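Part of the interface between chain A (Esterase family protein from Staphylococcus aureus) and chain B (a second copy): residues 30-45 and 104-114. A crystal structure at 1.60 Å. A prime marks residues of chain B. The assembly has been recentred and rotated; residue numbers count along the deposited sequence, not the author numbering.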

ATOM      1  N   ILE A  30      -0.588   6.115   6.298  1.00 13.44           N
ATOM      2  CA  ILE A  30      -1.538   5.428   7.165  1.00 12.69           C
ATOM      3  C   ILE A  30      -2.939   5.733   6.655  1.00 15.49           C
ATOM      4  O   ILE A  30      -3.336   6.901   6.527  1.00 15.57           O
ATOM      5  CB  ILE A  30      -1.365   5.759   8.652  1.00 13.79           C
ATOM      6  CG1 ILE A  30      -1.341   7.239   8.981  1.00 18.10           C
ATOM      7  CG2 ILE A  30      -0.048   5.092   9.162  1.00 19.93           C
ATOM      8  CD1 ILE A  30      -1.104   7.548  10.478  1.00 20.28           C
ATOM      9  N   LEU A  31      -3.691   4.675   6.373  1.00 14.08           N
ATOM     10  CA  LEU A  31      -4.943   4.764   5.629  1.00 12.64           C
ATOM     11  C   LEU A  31      -6.054   4.094   6.439  1.00 13.59           C
ATOM     12  O   LEU A  31      -6.023   2.856   6.608  1.00 14.27           O
ATOM     13  CB  LEU A  31      -4.831   4.073   4.285  1.00 13.91           C
ATOM     14  CG  LEU A  31      -5.994   4.242   3.321  1.00 18.02           C
ATOM     15  CD1 LEU A  31      -6.000   5.680   2.790  1.00 19.47           C
ATOM     16  CD2 LEU A  31      -5.853   3.240   2.195  1.00 18.43           C
ATOM     17  N   PRO A  32      -7.023   4.847   6.945  1.00 14.64           N
ATOM     18  CA  PRO A  32      -8.131   4.222   7.677  1.00 13.73           C
ATOM     19  C   PRO A  32      -8.832   3.127   6.884  1.00 15.12           C
ATOM     20  O   PRO A  32      -9.016   3.234   5.676  1.00 16.21           O
ATOM     21  CB  PRO A  32      -9.070   5.404   7.954  1.00 15.54           C
ATOM     22  CG  PRO A  32      -8.146   6.610   7.994  1.00 15.84           C
ATOM     23  CD  PRO A  32      -7.097   6.322   6.977  1.00 15.40           C
ATOM     24  N   GLU A  33      -9.262   2.079   7.588  1.00 14.96           N
ATOM     25  CA  GLU A  33      -9.961   0.953   6.971  1.00 15.64           C
ATOM     26  C   GLU A  33     -11.470   1.222   6.934  1.00 18.50           C
ATOM     27  O   GLU A  33     -12.283   0.651   7.665  1.00 16.99           O
ATOM     28  CB  GLU A  33      -9.669  -0.335   7.734  1.00 15.62           C
ATOM     29  CG  GLU A  33      -8.216  -0.761   7.600  1.00 15.85           C
ATOM     30  CD  GLU A  33      -7.930  -2.079   8.230  1.00 18.35           C
ATOM     31  OE1 GLU A  33      -8.778  -3.024   8.147  1.00 17.25           O
ATOM     32  OE2 GLU A  33      -6.892  -2.194   8.888  1.00 17.72           O
ATOM     33  N   ASP A  34     -11.842   2.118   6.032  1.00 16.95           N
ATOM     34  CA  ASP A  34     -13.248   2.420   5.896  1.00 16.02           C
ATOM     35  C   ASP A  34     -13.992   1.204   5.380  1.00 14.43           C
ATOM     36  O   ASP A  34     -13.473   0.479   4.523  1.00 16.65           O
ATOM     37  CB  ASP A  34     -13.419   3.592   4.968  1.00 17.25           C
ATOM     38  CG  ASP A  34     -14.798   4.113   5.035  1.00 29.40           C
ATOM     39  OD1 ASP A  34     -15.105   4.930   5.924  1.00 35.49           O
ATOM     40  OD2 ASP A  34     -15.614   3.712   4.144  1.00 24.61           O
ATOM     41  N   GLN A  35     -15.228   1.005   5.865  1.00 15.98           N
ATOM     42  CA  GLN A  35     -16.025  -0.135   5.423  1.00 17.38           C
ATOM     43  C   GLN A  35     -16.224  -0.160   3.909  1.00 16.08           C
ATOM     44  O   GLN A  35     -16.269  -1.253   3.319  1.00 17.51           O
ATOM     45  CB  GLN A  35     -17.379  -0.147   6.103  1.00 17.89           C
ATOM     46  CG  GLN A  35     -17.285  -0.365   7.605  1.00 21.19           C
ATOM     47  CD  GLN A  35     -18.658  -0.409   8.280  1.00 20.11           C
ATOM     48  OE1 GLN A  35     -19.622   0.196   7.798  1.00 23.47           O
ATOM     49  NE2 GLN A  35     -18.748  -1.121   9.396  1.00 27.10           N
ATOM     50  N   SER A  36     -16.282   1.010   3.262  1.00 14.34           N
ATOM     51  CA  SER A  36     -16.475   1.032   1.823  1.00 15.20           C
ATOM     52  C   SER A  36     -15.301   0.414   1.078  1.00 17.61           C
ATOM     53  O   SER A  36     -15.451   0.029  -0.082  1.00 18.05           O
ATOM     54  CB  SER A  36     -16.726   2.467   1.362  1.00 17.22           C
ATOM     55  OG  SER A  36     -15.566   3.284   1.407  1.00 17.38           O
ATOM     56  N   PHE A  37     -14.139   0.293   1.715  1.00 14.31           N
ATOM     57  CA  PHE A  37     -12.978  -0.262   1.037  1.00 17.78           C
ATOM     58  C   PHE A  37     -13.015  -1.785   0.984  1.00 17.17           C
ATOM     59  O   PHE A  37     -12.219  -2.397   0.260  1.00 16.48           O
ATOM     60  CB  PHE A  37     -11.665   0.188   1.711  1.00 18.28           C
ATOM     61  CG  PHE A  37     -11.475   1.688   1.827  1.00 17.14           C
ATOM     62  CD1 PHE A  37     -12.244   2.611   1.108  1.00 18.42           C
ATOM     63  CD2 PHE A  37     -10.462   2.178   2.643  1.00 17.20           C
ATOM     64  CE1 PHE A  37     -12.027   3.981   1.257  1.00 19.32           C
ATOM     65  CE2 PHE A  37     -10.226   3.547   2.767  1.00 17.26           C
ATOM     66  CZ  PHE A  37     -11.007   4.446   2.064  1.00 20.12           C
ATOM     67  N   PHE A  38     -13.922  -2.409   1.724  1.00 17.55           N
ATOM     68  CA  PHE A  38     -14.051  -3.855   1.792  1.00 19.56           C
ATOM     69  C   PHE A  38     -15.309  -4.362   1.111  1.00 21.47           C
ATOM     70  O   PHE A  38     -15.513  -5.573   1.039  1.00 27.88           O
ATOM     71  CB  PHE A  38     -14.039  -4.278   3.265  1.00 19.21           C
ATOM     72  CG  PHE A  38     -12.702  -4.153   3.878  1.00 19.26           C
ATOM     73  CD1 PHE A  38     -12.257  -2.936   4.381  1.00 17.71           C
ATOM     74  CD2 PHE A  38     -11.831  -5.207   3.830  1.00 16.82           C
ATOM     75  CE1 PHE A  38     -10.995  -2.822   4.882  1.00 21.53           C
ATOM     76  CE2 PHE A  38     -10.568  -5.097   4.311  1.00 20.67           C
ATOM     77  CZ  PHE A  38     -10.147  -3.906   4.844  1.00 21.72           C
ATOM     78  N   ASN A  39     -16.128  -3.466   0.576  1.00 19.91           N
ATOM     79  CA  ASN A  39     -17.429  -3.786  -0.005  1.00 20.44           C
ATOM     80  C   ASN A  39     -17.295  -3.492  -1.494  1.00 24.30           C
ATOM     81  O   ASN A  39     -17.224  -2.331  -1.899  1.00 22.82           O
ATOM     82  CB  ASN A  39     -18.521  -2.951   0.653  1.00 23.32           C
ATOM     83  CG  ASN A  39     -19.896  -3.336   0.172  1.00 27.36           C
ATOM     84  OD1 ASN A  39     -20.045  -3.901  -0.916  1.00 27.28           O
ATOM     85  ND2 ASN A  39     -20.905  -3.064   0.994  1.00 34.51           N
ATOM     86  N   SER A  40     -17.210  -4.545  -2.301  1.00 21.37           N
ATOM     87  CA  SER A  40     -17.038  -4.356  -3.740  1.00 19.83           C
ATOM     88  C   SER A  40     -18.277  -3.786  -4.421  1.00 25.94           C
ATOM     89  O   SER A  40     -18.196  -3.406  -5.594  1.00 31.30           O
ATOM     90  CB  SER A  40     -16.644  -5.690  -4.384  1.00 25.49           C
ATOM     91  OG  SER A  40     -17.670  -6.669  -4.194  1.00 29.35           O
ATOM     92  N   ASP A  41     -19.397  -3.669  -3.720  1.00 26.01           N
ATOM     93  CA  ASP A  41     -20.605  -3.181  -4.362  1.00 33.50           C
ATOM     94  C   ASP A  41     -20.869  -1.709  -4.112  1.00 34.39           C
ATOM     95  O   ASP A  41     -21.852  -1.178  -4.634  1.00 38.12           O
ATOM     96  CB  ASP A  41     -21.803  -4.011  -3.914  1.00 34.56           C
ATOM     97  CG  ASP A  41     -21.799  -5.396  -4.533  1.00 69.98           C
ATOM     98  OD1 ASP A  41     -21.178  -5.564  -5.608  1.00 84.50           O
ATOM     99  OD2 ASP A  41     -22.403  -6.320  -3.947  1.00 86.08           O
ATOM    100  N   THR A  42     -20.039  -1.036  -3.354  1.00 24.68           N
ATOM    101  CA  THR A  42     -20.273   0.387  -3.038  1.00 21.57           C
ATOM    102  C   THR A  42     -19.156   1.245  -3.614  1.00 24.81           C
ATOM    103  O   THR A  42     -18.130   0.746  -3.865  1.00 26.09           O
ATOM    104  CB  THR A  42     -20.352   0.627  -1.532  1.00 29.81           C
ATOM    105  OG1 THR A  42     -19.146   0.196  -0.922  1.00 26.11           O
ATOM    106  CG2 THR A  42     -21.502  -0.091  -0.879  1.00 38.67           C
ATOM    107  N   THR A  43     -19.365   2.519  -3.806  1.00 22.42           N
ATOM    108  CA  THR A  43     -18.266   3.403  -4.242  1.00 27.62           C
ATOM    109  C   THR A  43     -17.390   3.676  -3.015  1.00 24.26           C
ATOM    110  O   THR A  43     -17.918   3.687  -1.943  1.00 30.60           O
ATOM    111  CB  THR A  43     -18.827   4.693  -4.827  1.00 35.62           C
ATOM    112  OG1 THR A  43     -19.520   5.316  -3.761  1.00 47.32           O
ATOM    113  CG2 THR A  43     -19.778   4.455  -5.968  1.00 32.10           C
ATOM    114  N   VAL A  44     -16.101   3.912  -3.181  1.00 22.76           N
ATOM    115  CA  VAL A  44     -15.203   4.174  -2.027  1.00 20.82           C
ATOM    116  C   VAL A  44     -15.525   5.551  -1.452  1.00 28.35           C
ATOM    117  O   VAL A  44     -15.808   6.425  -2.215  1.00 29.30           O
ATOM    118  CB  VAL A  44     -13.720   4.098  -2.401  1.00 23.96           C
ATOM    119  CG1 VAL A  44     -13.343   2.705  -2.816  1.00 30.89           C
ATOM    120  CG2 VAL A  44     -13.347   5.110  -3.455  1.00 27.18           C
ATOM    121  N   LYS A  45     -15.459   5.712  -0.145  1.00 20.71           N
ATOM    122  CA  LYS A  45     -15.713   7.004   0.508  1.00 25.90           C
ATOM    123  C   LYS A  45     -14.369   7.711   0.547  1.00 26.98           C
ATOM    124  O   LYS A  45     -13.544   7.187   1.222  1.00 27.40           O
ATOM    125  CB  LYS A  45     -16.249   6.828   1.923  1.00 43.52           C
ATOM    126  CG  LYS A  45     -17.695   6.354   1.992  1.00 53.19           C
ATOM    127  CD  LYS A  45     -18.553   6.664   0.783  1.00 82.77           C
ATOM    128  CE  LYS A  45     -19.599   5.601   0.550  1.00108.29           C
ATOM    129  NZ  LYS A  45     -19.922   4.934   1.832  1.00 86.61           N
TER
ATOM    130  N   LEU B 104     -10.584 -13.659  -1.076  1.00 16.78           N
ATOM    131  CA  LEU B 104     -11.560 -12.815  -1.762  1.00 15.38           C
ATOM    132  C   LEU B 104     -11.643 -11.438  -1.110  1.00 14.71           C
ATOM    133  O   LEU B 104     -11.879 -10.441  -1.796  1.00 16.90           O
ATOM    134  CB  LEU B 104     -12.915 -13.508  -1.811  1.00 15.02           C
ATOM    135  CG  LEU B 104     -12.904 -14.726  -2.731  1.00 22.79           C
ATOM    136  CD1 LEU B 104     -14.239 -15.434  -2.635  1.00 23.75           C
ATOM    137  CD2 LEU B 104     -12.627 -14.375  -4.177  1.00 26.88           C
ATOM    138  N   GLU B 105     -11.441 -11.361   0.206  1.00 14.59           N
ATOM    139  CA  GLU B 105     -11.340 -10.069   0.875  1.00 14.39           C
ATOM    140  C   GLU B 105     -10.141  -9.286   0.358  1.00 16.25           C
ATOM    141  O   GLU B 105     -10.256  -8.083   0.080  1.00 16.37           O
ATOM    142  CB  GLU B 105     -11.235 -10.273   2.384  1.00 16.14           C
ATOM    143  CG  GLU B 105     -10.795  -8.992   3.120  1.00 19.50           C
ATOM    144  CD  GLU B 105     -10.459  -9.239   4.570  1.00 17.82           C
ATOM    145  OE1 GLU B 105      -9.290  -9.183   4.910  1.00 19.94           O
ATOM    146  OE2 GLU B 105     -11.397  -9.587   5.358  1.00 19.87           O
ATOM    147  N   VAL B 106      -8.976  -9.938   0.250  1.00 14.54           N
ATOM    148  CA  VAL B 106      -7.794  -9.241  -0.257  1.00 15.20           C
ATOM    149  C   VAL B 106      -8.086  -8.696  -1.652  1.00 14.85           C
ATOM    150  O   VAL B 106      -7.794  -7.530  -1.962  1.00 15.84           O
ATOM    151  CB  VAL B 106      -6.557 -10.158  -0.262  1.00 14.82           C
ATOM    152  CG1 VAL B 106      -5.406  -9.470  -0.943  1.00 16.00           C
ATOM    153  CG2 VAL B 106      -6.175 -10.542   1.158  1.00 16.47           C
ATOM    154  N   TYR B 107      -8.673  -9.537  -2.505  1.00 14.66           N
ATOM    155  CA  TYR B 107      -9.043  -9.122  -3.851  1.00 14.72           C
ATOM    156  C   TYR B 107      -9.905  -7.863  -3.809  1.00 13.90           C
ATOM    157  O   TYR B 107      -9.609  -6.864  -4.486  1.00 14.67           O
ATOM    158  CB  TYR B 107      -9.780 -10.261  -4.580  1.00 14.54           C
ATOM    159  CG  TYR B 107     -10.166  -9.897  -5.997  1.00 16.43           C
ATOM    160  CD1 TYR B 107     -11.274  -9.085  -6.260  1.00 16.82           C
ATOM    161  CD2 TYR B 107      -9.415 -10.345  -7.078  1.00 15.54           C
ATOM    162  CE1 TYR B 107     -11.580  -8.707  -7.578  1.00 18.51           C
ATOM    163  CE2 TYR B 107      -9.742 -10.006  -8.385  1.00 20.10           C
ATOM    164  CZ  TYR B 107     -10.812  -9.184  -8.631  1.00 25.13           C
ATOM    165  OH  TYR B 107     -11.121  -8.815  -9.930  1.00 20.87           O
ATOM    166  N   ASP B 108     -10.966  -7.891  -3.003  1.00 15.89           N
ATOM    167  CA  ASP B 108     -11.897  -6.770  -2.962  1.00 15.44           C
ATOM    168  C   ASP B 108     -11.204  -5.516  -2.439  1.00 16.99           C
ATOM    169  O   ASP B 108     -11.355  -4.433  -3.018  1.00 18.91           O
ATOM    170  CB  ASP B 108     -13.105  -7.133  -2.104  1.00 16.33           C
ATOM    171  CG  ASP B 108     -14.072  -8.085  -2.803  1.00 24.15           C
ATOM    172  OD1 ASP B 108     -13.927  -8.337  -4.023  1.00 26.48           O
ATOM    173  OD2 ASP B 108     -14.989  -8.582  -2.107  1.00 22.43           O
ATOM    174  N   TYR B 109     -10.433  -5.646  -1.348  1.00 14.24           N
ATOM    175  CA  TYR B 109      -9.791  -4.499  -0.711  1.00 15.05           C
ATOM    176  C   TYR B 109      -8.810  -3.811  -1.663  1.00 15.18           C
ATOM    177  O   TYR B 109      -8.848  -2.586  -1.851  1.00 15.39           O
ATOM    178  CB  TYR B 109      -9.090  -4.985   0.566  1.00 14.74           C
ATOM    179  CG  TYR B 109      -8.353  -3.979   1.415  1.00 15.42           C
ATOM    180  CD1 TYR B 109      -8.908  -2.739   1.740  1.00 15.31           C
ATOM    181  CD2 TYR B 109      -7.114  -4.296   1.940  1.00 19.09           C
ATOM    182  CE1 TYR B 109      -8.234  -1.836   2.524  1.00 18.34           C
ATOM    183  CE2 TYR B 109      -6.423  -3.396   2.726  1.00 20.58           C
ATOM    184  CZ  TYR B 109      -7.009  -2.172   3.028  1.00 20.11           C
ATOM    185  OH  TYR B 109      -6.314  -1.284   3.833  1.00 23.37           O
ATOM    186  N   VAL B 110      -7.940  -4.593  -2.308  1.00 14.78           N
ATOM    187  CA  VAL B 110      -6.923  -3.935  -3.135  1.00 13.96           C
ATOM    188  C   VAL B 110      -7.541  -3.349  -4.390  1.00 16.24           C
ATOM    189  O   VAL B 110      -7.037  -2.356  -4.920  1.00 16.54           O
ATOM    190  CB  VAL B 110      -5.760  -4.882  -3.477  1.00 13.43           C
ATOM    191  CG1 VAL B 110      -5.064  -5.324  -2.174  1.00 16.89           C
ATOM    192  CG2 VAL B 110      -6.160  -6.068  -4.339  1.00 14.06           C
ATOM    193  N   HIS B 111      -8.626  -3.938  -4.902  1.00 13.83           N
ATOM    194  CA  HIS B 111      -9.290  -3.351  -6.065  1.00 14.47           C
ATOM    195  C   HIS B 111     -10.096  -2.111  -5.691  1.00 18.42           C
ATOM    196  O   HIS B 111     -10.287  -1.241  -6.549  1.00 21.20           O
ATOM    197  CB  HIS B 111     -10.182  -4.349  -6.783  1.00 14.59           C
ATOM    198  CG  HIS B 111      -9.418  -5.366  -7.589  1.00 15.91           C
ATOM    199  ND1 HIS B 111      -8.831  -6.477  -7.019  1.00 17.68           N
ATOM    200  CD2 HIS B 111      -9.187  -5.458  -8.915  1.00 16.91           C
ATOM    201  CE1 HIS B 111      -8.253  -7.201  -7.965  1.00 17.70           C
ATOM    202  NE2 HIS B 111      -8.470  -6.603  -9.129  1.00 16.08           N
ATOM    203  N   GLN B 112     -10.502  -1.964  -4.434  1.00 16.31           N
ATOM    204  CA  GLN B 112     -11.118  -0.709  -4.013  1.00 18.30           C
ATOM    205  C   GLN B 112     -10.095   0.397  -3.821  1.00 20.96           C
ATOM    206  O   GLN B 112     -10.329   1.540  -4.233  1.00 20.78           O
ATOM    207  CB  GLN B 112     -11.928  -0.886  -2.725  1.00 16.14           C
ATOM    208  CG  GLN B 112     -13.158  -1.771  -2.836  1.00 19.51           C
ATOM    209  CD  GLN B 112     -14.229  -1.207  -3.750  1.00 29.07           C
ATOM    210  OE1 GLN B 112     -14.884  -0.232  -3.408  1.00 25.02           O
ATOM    211  NE2 GLN B 112     -14.417  -1.828  -4.907  1.00 27.32           N
ATOM    212  N   ILE B 113      -8.978   0.092  -3.133  1.00 15.47           N
ATOM    213  CA  ILE B 113      -8.068   1.166  -2.722  1.00 14.81           C
ATOM    214  C   ILE B 113      -6.929   1.450  -3.695  1.00 21.02           C
ATOM    215  O   ILE B 113      -6.242   2.477  -3.539  1.00 27.85           O
ATOM    216  CB  ILE B 113      -7.420   0.959  -1.339  1.00 16.48           C
ATOM    217  CG1 ILE B 113      -6.520  -0.274  -1.257  1.00 18.93           C
ATOM    218  CG2 ILE B 113      -8.463   0.890  -0.249  1.00 20.61           C
ATOM    219  CD1 ILE B 113      -5.584  -0.265  -0.020  1.00 22.46           C
ATOM    220  N   PHE B 114      -6.694   0.585  -4.679  1.00 15.66           N
ATOM    221  CA  PHE B 114      -5.649   0.787  -5.671  1.00 14.44           C
ATOM    222  C   PHE B 114      -6.214   0.850  -7.094  1.00 14.99           C
ATOM    223  O   PHE B 114      -7.336   0.382  -7.365  1.00 18.45           O
ATOM    224  CB  PHE B 114      -4.569  -0.315  -5.645  1.00 16.04           C
ATOM    225  CG  PHE B 114      -3.699  -0.318  -4.424  1.00 14.43           C
ATOM    226  CD1 PHE B 114      -2.824   0.734  -4.178  1.00 21.55           C
ATOM    227  CD2 PHE B 114      -3.709  -1.386  -3.556  1.00 15.19           C
ATOM    228  CE1 PHE B 114      -2.013   0.715  -3.054  1.00 21.81           C
ATOM    229  CE2 PHE B 114      -2.901  -1.401  -2.444  1.00 18.44           C
ATOM    230  CZ  PHE B 114      -2.051  -0.345  -2.196  1.00 18.23           C
TER
HETATM  231  O   HOH W   1      -7.251   1.109   4.614  1.00 14.61           O
HETATM  232  O   HOH W   2     -17.065  -7.107  -0.874  1.00 27.48           O
HETATM  233  O   HOH W   3     -16.885  -9.736  -3.236  1.00 35.36           O

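How does Phe38 reach the helix when its CA-to-CB bond points away from it? Its CA lies only 5.0 Å from the CA of Tyr109′, but the side chain starts outward and must come back. With chi1 at -72° (m) and chi2 at 84°, the ring swings round and lies over Tyr109′. The two rings form an offset stack, with centroids 4.4 Å apart and planes inclined by 11°; Phe38 CZ sits 3.5 Å from Tyr109′ CD1, over the face of each ring. Tyr109′ meets it with chi1 t and chi2 at 45°. At the edge of the Phe38 ring, Glu105′ CG approaches CD2 to 4.0 Å. Glu105′ is extended through chi1 and chi2 (both t), so its aliphatic part touches the ring while its carboxylate is hydrogen-bonded elsewhere in the structure.

Why does Tyr109′ suit its place? Its flat ring supplies the stacking surface, and its hydroxyl carries the side chain on to a polar finish. Tyr109′ OH is 2.7 Å from water 1, which in turn donates to Leu31 O at 2.9 Å, so the water joins the helix side chain to the strand backbone. Glu33 CG lies 4.3 Å from the same OH. Closer to the helix axis, Phe37 CB packs 4.0 Å from Tyr109′ CD1.

What do the remaining apolar side chains contribute? Phe37 (chi1 m, chi2 -15°) brings its ring obliquely against Ile113′, with CG 3.7 Å from CG2. Ile113′ adopts p at chi1 and t at chi2, which carries CD1 on to Leu31 CD2 at 4.2 Å; Leu31, with its CA-to-CB bond directed toward the helix, answers with a t, p conformation. Ile113′ lies against both residues, its CG2 methyl near each of them. The carbonyl of Phe37 has less company: its O is buried without a conventional hydrogen-bond partner, although Tyr109′ CA comes within 3.4 Å of it in a nearly straight CA-H...O contact.

How does the turn from Asn39 to Thr42 meet the helix? Gln112′ points its CA-to-CB bond toward this stretch and, folded by m rotamers at chi1 and chi2, has the largest area covered in the contact. Its CG lies 3.3 Å from Phe37 O, and its amide end lies among Ser36, Asn39, Ser40, Thr42 and Val44. The type I turn itself is steadied by Asp41 N, which donates to Asn39 OD1 at 2.9 Å.

What links the exposed end of the contact? Ser40 CB comes 3.8 Å from Asp108′ OD1, but the polar connections run through solvent. Water 2 donates to Phe38 O at 2.9 Å and to Asp108′ OD2 at 2.8 Å, and accepts from Ser40 N at 2.9 Å. Asp108′, in the m rotamer, also receives a hydrogen bond at OD2 from water 3, 2.5 Å away. Its carboxylate accepts from both waters through OD2, and the contact between the two stretches buries 616 Å² in all, both sides summed.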